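Side-chain contacts in excinuclease ABC, subunit A. (Deinococcus radiodurans, PDB 2VF7), which probably recognises and binds damaged DNA in an ATP-dependent way for excision repair, as a zinc-binding UvrA-family member of the ABC superfamily: residues A[373-378]-A[382-387]; A[388-393]-A[403-408]. The protein carries 1 engineered substitution. One frame throughout, in Å; residues are numbered along the deposited sequence.

Interaction 1: residues A[373-378]-A[382-387]; sequences LDRSTP and PGELQR. With ADP (adenosine-5'-diphosphate), chain D.
Arg375 swings its CG away from the backbone N (chi1 171°) and bends at chi2 (82°), which brings its guanidinium between the adenine of ADP and Glu384. One face lies over the purine, with ADP C5 3.6 Å from Arg375 CZ, and Arg375 NH1 comes 3.4 Å from ADP O2' of the ribose. Arginine suits this place because its flat, charged end can cover a base while its N-H groups still bond at the rim; Arg375 NE does so to Thr379. On the other side, Glu384 OE1 stands 4.1 Å from Arg375 NH2, well out of the guanidinium plane. The two charges probably attract, but this is no salt bridge. The other oxygen of Glu384, OE2, is hydrogen-bonded to Tyr370, another residue of the ADP site. Farther from the nucleotide, Leu385 lays methyl CD2 3.8 Å from Thr377 O, while Thr377 OG1 is hydrogen-bonded to Ser108 N. The nucleotide's phosphate side is held by the P-loop residues 533-538. Pro382, Gly383 and Glu384 probably belong to the LSGGQ-like ABC signature motif, which here opens helix 382-393 and faces the other half's P-loop, consistent with a composite ABC nucleotide site.

Interaction 2: residues A[388-393]-A[403-408]; sequences LRLATQ and YVLDEP
Gln393 and Tyr403 meet through a hydrogen bond of 3.0 Å between Tyr403 OH and Gln393 OE1. The glutamine also lies against the ring, its CG 3.5 Å from Tyr403 CE2, with the amide turned 64° from the ring plane. Gln393 turns its amide there by a bend at chi2 (-31°), which folds the side chain back along its own helix. The amide's other end, NE2, donates to Arg389 O at 3.2 Å in a fairly straight bond (152°) lying in the amide plane, so its rotation is held from both ends. Glutamine suits this place by facing a hydroxyl with OE1 while giving NE2 to a carbonyl; tyrosine offers a ring to pack on Gln393 CG and Leu427, and a hydroxyl that reaches the amide. Arg389 O also receives the helical N-H of Gln393. A water donates to Gln393 O at 2.6 Å and lies 3.0 Å from Tyr403 OH. A leucine in place of Gln393 would probably leave Tyr403 OH without its amide partner and Arg389 O with one donor fewer. Nearby, Leu390 CD1 meets Leu405 CD2 at 3.8 Å, the side chains crossing at about a right angle. Leucines suit this buried, apolar place: Leu390 also packs on Leu424 and Leu427, and Leu405 on Leu434 and Val436. Outermost, Arg389 NH1 bonds Ser68 O of the second subunit, and Gln393 OE1 weakly bonds Ser68 OG of that subunit. The contact thus sets an apolar leucine pair beside a polar pair whose buried groups share bonds with water and the second subunit.

In the fold
Both interactions use helix 382-393, one after the other along the chain. Interaction 1 holds its first turns against the loop before it, at the nucleotide; interaction 2 sets its last turns on strand 402-406, whose VLDE run fits a Walker B motif. Both are buried, but interaction 1 is governed by charge and by adenine, with little direct packing between its segments, whereas interaction 2 buries more surface through leucines and a neutral hydrogen-bond network. They touch where Gln386 OE1 accepts a probable hydrogen bond from Asp406 N, so the helix probably ties a signature-like motif facing one nucleotide to the core sheet of its own ATPase half.

Interaction 1: residues A[373-378]-A[382-387]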
loop_
_atom_site.group_PDB
_atom_site.type_symbol
_atom_site.label_atom_id
_atom_site.label_comp_id
_atom_site.label_asym_id
_atom_site.label_seq_id
_atom_site.Cartn_x
_atom_site.Cartn_y
_atom_site.Cartn_z
ATOM N N LEU A 373 6.854 23.758 16.602
ATOM C CA LEU A 373 7.058 22.514 15.853
ATOM C C LEU A 373 6.858 21.203 16.641
ATOM O O LEU A 373 6.851 20.122 16.053
ATOM C CB LEU A 373 8.338 22.535 14.981
ATOM C CG LEU A 373 9.740 23.042 15.324
ATOM C CD1 LEU A 373 10.613 22.790 14.120
ATOM C CD2 LEU A 373 9.785 24.517 15.668
ATOM N N ASP A 374 6.637 21.309 17.952
ATOM C CA ASP A 374 6.264 20.147 18.780
ATOM C C ASP A 374 4.740 19.964 18.905
ATOM O O ASP A 374 4.260 18.983 19.478
ATOM C CB ASP A 374 6.945 20.204 20.162
ATOM C CG ASP A 374 6.547 21.441 20.990
ATOM O OD1 ASP A 374 5.805 22.321 20.494
ATOM O OD2 ASP A 374 6.988 21.531 22.163
ATOM N N ARG A 375 3.992 20.910 18.338
ATOM C CA ARG A 375 2.537 20.945 18.408
ATOM C C ARG A 375 1.904 19.779 17.662
ATOM O O ARG A 375 2.194 19.544 16.476
ATOM C CB ARG A 375 2.041 22.285 17.850
ATOM C CG ARG A 375 0.549 22.418 17.646
ATOM C CD ARG A 375 -0.159 22.778 18.924
ATOM N NE ARG A 375 -1.585 22.983 18.706
ATOM C CZ ARG A 375 -2.155 24.168 18.506
ATOM N NH1 ARG A 375 -1.426 25.276 18.494
ATOM N NH2 ARG A 375 -3.465 24.244 18.312
ATOM N N SER A 376 1.037 19.062 18.378
ATOM C CA SER A 376 0.355 17.862 17.899
ATOM C C SER A 376 -0.711 18.182 16.872
ATOM O O SER A 376 -1.477 19.124 17.046
ATOM C CB SER A 376 -0.298 17.128 19.072
ATOM O OG SER A 376 0.356 15.901 19.339
ATOM N N THR A 377 -0.773 17.373 15.820
ATOM C CA THR A 377 -1.694 17.613 14.715
ATOM C C THR A 377 -3.194 17.489 15.024
ATOM O O THR A 377 -4.003 18.153 14.366
ATOM C CB THR A 377 -1.349 16.765 13.459
ATOM O OG1 THR A 377 -1.003 15.438 13.857
ATOM C CG2 THR A 377 -0.175 17.383 12.709
ATOM N N PRO A 378 -3.582 16.622 15.978
ATOM C CA PRO A 378 -5.000 16.585 16.320
ATOM C C PRO A 378 -5.466 17.755 17.208
ATOM O O PRO A 378 -6.674 17.929 17.417
ATOM C CB PRO A 378 -5.145 15.247 17.070
ATOM C CG PRO A 378 -3.837 14.543 16.905
ATOM C CD PRO A 378 -2.832 15.609 16.738
ATOM N N PRO A 382 -9.239 22.197 11.500
ATOM C CA PRO A 382 -9.189 21.739 10.088
ATOM C C PRO A 382 -8.523 22.725 9.119
ATOM O O PRO A 382 -7.898 22.301 8.144
ATOM C CB PRO A 382 -10.666 21.570 9.728
ATOM C CG PRO A 382 -11.328 21.270 11.024
ATOM C CD PRO A 382 -10.600 22.092 12.060
ATOM N N GLY A 383 -8.647 24.022 9.392
ATOM C CA GLY A 383 -8.112 25.053 8.520
ATOM C C GLY A 383 -6.643 25.306 8.787
ATOM O O GLY A 383 -5.907 25.761 7.900
ATOM N N GLU A 384 -6.209 25.021 10.010
ATOM C CA GLU A 384 -4.800 25.112 10.352
ATOM C C GLU A 384 -3.965 24.052 9.622
ATOM O O GLU A 384 -3.003 24.411 8.936
ATOM C CB GLU A 384 -4.585 25.071 11.866
ATOM C CG GLU A 384 -4.504 26.482 12.503
ATOM C CD GLU A 384 -4.568 26.489 14.040
ATOM O OE1 GLU A 384 -4.909 25.453 14.643
ATOM O OE2 GLU A 384 -4.296 27.551 14.650
ATOM N N LEU A 385 -4.347 22.777 9.735
ATOM C CA LEU A 385 -3.552 21.713 9.104
ATOM C C LEU A 385 -3.647 21.634 7.599
ATOM O O LEU A 385 -2.750 21.103 6.963
ATOM C CB LEU A 385 -3.740 20.327 9.736
ATOM C CG LEU A 385 -5.058 19.677 10.123
ATOM C CD1 LEU A 385 -6.026 19.523 8.958
ATOM C CD2 LEU A 385 -4.733 18.313 10.685
ATOM N N GLN A 386 -4.714 22.175 7.028
ATOM C CA GLN A 386 -4.853 22.191 5.583
ATOM C C GLN A 386 -3.969 23.277 5.016
ATOM O O GLN A 386 -3.542 23.169 3.879
ATOM C CB GLN A 386 -6.309 22.390 5.149
ATOM C CG GLN A 386 -6.561 22.034 3.683
ATOM C CD GLN A 386 -7.996 22.187 3.267
ATOM O OE1 GLN A 386 -8.342 21.898 2.138
ATOM N NE2 GLN A 386 -8.847 22.631 4.182
ATOM N N ARG A 387 -3.693 24.300 5.833
ATOM C CA ARG A 387 -2.819 25.413 5.492
ATOM C C ARG A 387 -1.353 25.041 5.657
ATOM O O ARG A 387 -0.510 25.499 4.889
ATOM C CB ARG A 387 -3.155 26.656 6.337
ATOM C CG ARG A 387 -3.939 27.743 5.597
ATOM C CD ARG A 387 -4.378 28.907 6.492
ATOM N NE ARG A 387 -5.723 28.704 7.041
ATOM C CZ ARG A 387 -6.067 28.859 8.320
ATOM N NH1 ARG A 387 -5.177 29.243 9.228
ATOM N NH2 ARG A 387 -7.320 28.640 8.695
HETATM P PB ADP D . -7.068 31.311 17.518
HETATM O O1B ADP D . -6.620 30.803 16.171
HETATM O O2B ADP D . -8.126 30.502 18.214
HETATM O O3B ADP D . -7.355 32.787 17.468
HETATM P PA ADP D . -5.561 30.033 19.644
HETATM O O1A ADP D . -5.055 28.762 19.042
HETATM O O2A ADP D . -6.742 30.025 20.560
HETATM O O3A ADP D . -5.783 31.152 18.498
HETATM O "O5'" ADP D . -4.321 30.569 20.532
HETATM C "C5'" ADP D . -3.200 31.212 19.938
HETATM C "C4'" ADP D . -1.881 30.852 20.603
HETATM O "O4'" ADP D . -2.032 29.776 21.526
HETATM C "C3'" ADP D . -0.935 30.355 19.525
HETATM O "O3'" ADP D . 0.384 30.823 19.795
HETATM C "C2'" ADP D . -1.004 28.844 19.636
HETATM O "O2'" ADP D . 0.161 28.173 19.136
HETATM C "C1'" ADP D . -1.243 28.642 21.120
HETATM N N9 ADP D . -1.953 27.363 21.364
HETATM C C8 ADP D . -3.281 27.150 21.206
HETATM N N7 ADP D . -3.624 25.879 21.516
HETATM C C5 ADP D . -2.480 25.252 21.874
HETATM C C6 ADP D . -2.111 23.883 22.320
HETATM N N6 ADP D . -3.064 22.925 22.436
HETATM N N1 ADP D . -0.810 23.632 22.603
HETATM C C2 ADP D . 0.148 24.579 22.480
HETATM N N3 ADP D . -0.116 25.844 22.082
HETATM C C4 ADP D . -1.385 26.232 21.772
#

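Interaction 2: residues A[388-393]-A[403-408]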
loop_
_atom_site.group_PDB
_atom_site.type_symbol
_atom_site.label_atom_id
_atom_site.label_comp_id
_atom_site.label_asym_id
_atom_site.label_seq_id
_atom_site.Cartn_x
_atom_site.Cartn_y
_atom_site.Cartn_z
ATOM N N LEU A 388 -1.044 24.233 6.667
ATOM C CA LEU A 388 0.284 23.651 6.825
ATOM C C LEU A 388 0.602 22.598 5.774
ATOM O O LEU A 388 1.749 22.177 5.638
ATOM C CB LEU A 388 0.395 22.957 8.171
ATOM C CG LEU A 388 0.563 23.739 9.470
ATOM C CD1 LEU A 388 0.417 22.739 10.613
ATOM C CD2 LEU A 388 1.909 24.469 9.543
ATOM N N ARG A 389 -0.422 22.114 5.080
ATOM C CA ARG A 389 -0.230 21.098 4.053
ATOM C C ARG A 389 -0.058 21.767 2.698
ATOM O O ARG A 389 0.687 21.294 1.841
ATOM C CB ARG A 389 -1.377 20.113 4.064
ATOM C CG ARG A 389 -0.920 18.737 3.678
ATOM C CD ARG A 389 -1.321 17.671 4.684
ATOM N NE ARG A 389 -2.406 16.812 4.203
ATOM C CZ ARG A 389 -2.331 15.950 3.181
ATOM N NH1 ARG A 389 -1.214 15.820 2.464
ATOM N NH2 ARG A 389 -3.394 15.220 2.865
ATOM N N LEU A 390 -0.755 22.886 2.544
ATOM C CA LEU A 390 -0.599 23.793 1.435
ATOM C C LEU A 390 0.845 24.326 1.370
ATOM O O LEU A 390 1.490 24.281 0.317
ATOM C CB LEU A 390 -1.596 24.937 1.599
ATOM C CG LEU A 390 -1.865 25.794 0.368
ATOM C CD1 LEU A 390 -2.398 24.923 -0.737
ATOM C CD2 LEU A 390 -2.825 26.951 0.640
ATOM N N ALA A 391 1.345 24.810 2.507
ATOM C CA ALA A 391 2.682 25.369 2.607
ATOM C C ALA A 391 3.724 24.336 2.211
ATOM O O ALA A 391 4.662 24.649 1.470
ATOM C CB ALA A 391 2.934 25.879 3.996
ATOM N N THR A 392 3.533 23.096 2.665
ATOM C CA THR A 392 4.497 22.005 2.414
ATOM C C THR A 392 4.586 21.636 0.932
ATOM O O THR A 392 5.647 21.236 0.436
ATOM C CB THR A 392 4.145 20.757 3.256
ATOM O OG1 THR A 392 4.101 21.128 4.639
ATOM C CG2 THR A 392 5.176 19.675 3.079
ATOM N N GLN A 393 3.460 21.776 0.242
ATOM C CA GLN A 393 3.362 21.501 -1.181
ATOM C C GLN A 393 4.126 22.557 -1.980
ATOM O O GLN A 393 4.623 22.280 -3.073
ATOM C CB GLN A 393 1.895 21.513 -1.635
ATOM C CG GLN A 393 1.018 20.376 -1.135
ATOM C CD GLN A 393 1.742 19.044 -0.917
ATOM O OE1 GLN A 393 2.081 18.315 -1.863
ATOM N NE2 GLN A 393 1.955 18.712 0.351
ATOM N N TYR A 403 -4.581 19.523 -7.074
ATOM C CA TYR A 403 -4.842 19.652 -5.635
ATOM C C TYR A 403 -6.319 19.875 -5.385
ATOM O O TYR A 403 -6.934 20.753 -5.987
ATOM C CB TYR A 403 -4.027 20.794 -5.041
ATOM C CG TYR A 403 -2.550 20.464 -4.943
ATOM C CD1 TYR A 403 -1.613 21.047 -5.811
ATOM C CD2 TYR A 403 -2.095 19.560 -3.997
ATOM C CE1 TYR A 403 -0.249 20.739 -5.712
ATOM C CE2 TYR A 403 -0.745 19.231 -3.897
ATOM C CZ TYR A 403 0.177 19.830 -4.742
ATOM O OH TYR A 403 1.513 19.494 -4.600
ATOM N N VAL A 404 -6.886 19.058 -4.503
ATOM C CA VAL A 404 -8.302 19.152 -4.144
ATOM C C VAL A 404 -8.456 19.686 -2.700
ATOM O O VAL A 404 -8.087 19.030 -1.729
ATOM C CB VAL A 404 -9.027 17.796 -4.332
ATOM C CG1 VAL A 404 -10.514 18.021 -4.440
ATOM C CG2 VAL A 404 -8.517 17.082 -5.580
ATOM N N LEU A 405 -8.963 20.910 -2.590
ATOM C CA LEU A 405 -9.059 21.594 -1.305
ATOM C C LEU A 405 -10.518 21.788 -0.833
ATOM O O LEU A 405 -11.433 21.977 -1.644
ATOM C CB LEU A 405 -8.300 22.931 -1.347
ATOM C CG LEU A 405 -6.784 22.978 -1.629
ATOM C CD1 LEU A 405 -6.486 23.526 -3.014
ATOM C CD2 LEU A 405 -6.104 23.890 -0.633
ATOM N N ASP A 406 -10.721 21.732 0.477
ATOM C CA ASP A 406 -12.064 21.914 1.055
ATOM C C ASP A 406 -12.100 23.052 2.071
ATOM O O ASP A 406 -11.816 22.845 3.251
ATOM C CB ASP A 406 -12.585 20.626 1.690
ATOM C CG ASP A 406 -13.903 20.837 2.429
ATOM O OD1 ASP A 406 -13.873 20.841 3.676
ATOM O OD2 ASP A 406 -14.961 21.034 1.770
ATOM N N GLU A 407 -12.440 24.248 1.588
ATOM C CA GLU A 407 -12.466 25.468 2.392
ATOM C C GLU A 407 -11.164 25.753 3.131
ATOM O O GLU A 407 -11.070 25.546 4.335
ATOM C CB GLU A 407 -13.655 25.468 3.348
ATOM C CG GLU A 407 -14.943 25.865 2.682
ATOM C CD GLU A 407 -16.076 26.012 3.675
ATOM O OE1 GLU A 407 -16.984 25.144 3.662
ATOM O OE2 GLU A 407 -16.051 26.988 4.470
ATOM N N PRO A 408 -10.154 26.258 2.408
ATOM C CA PRO A 408 -8.868 26.575 3.016
ATOM C C PRO A 408 -8.892 27.912 3.758
ATOM O O PRO A 408 -7.913 28.285 4.449
ATOM C CB PRO A 408 -7.920 26.622 1.804
ATOM C CG PRO A 408 -8.790 26.243 0.580
ATOM C CD PRO A 408 -10.160 26.545 0.961
HETATM O O HOH W 1 4.352 20.527 -4.943
#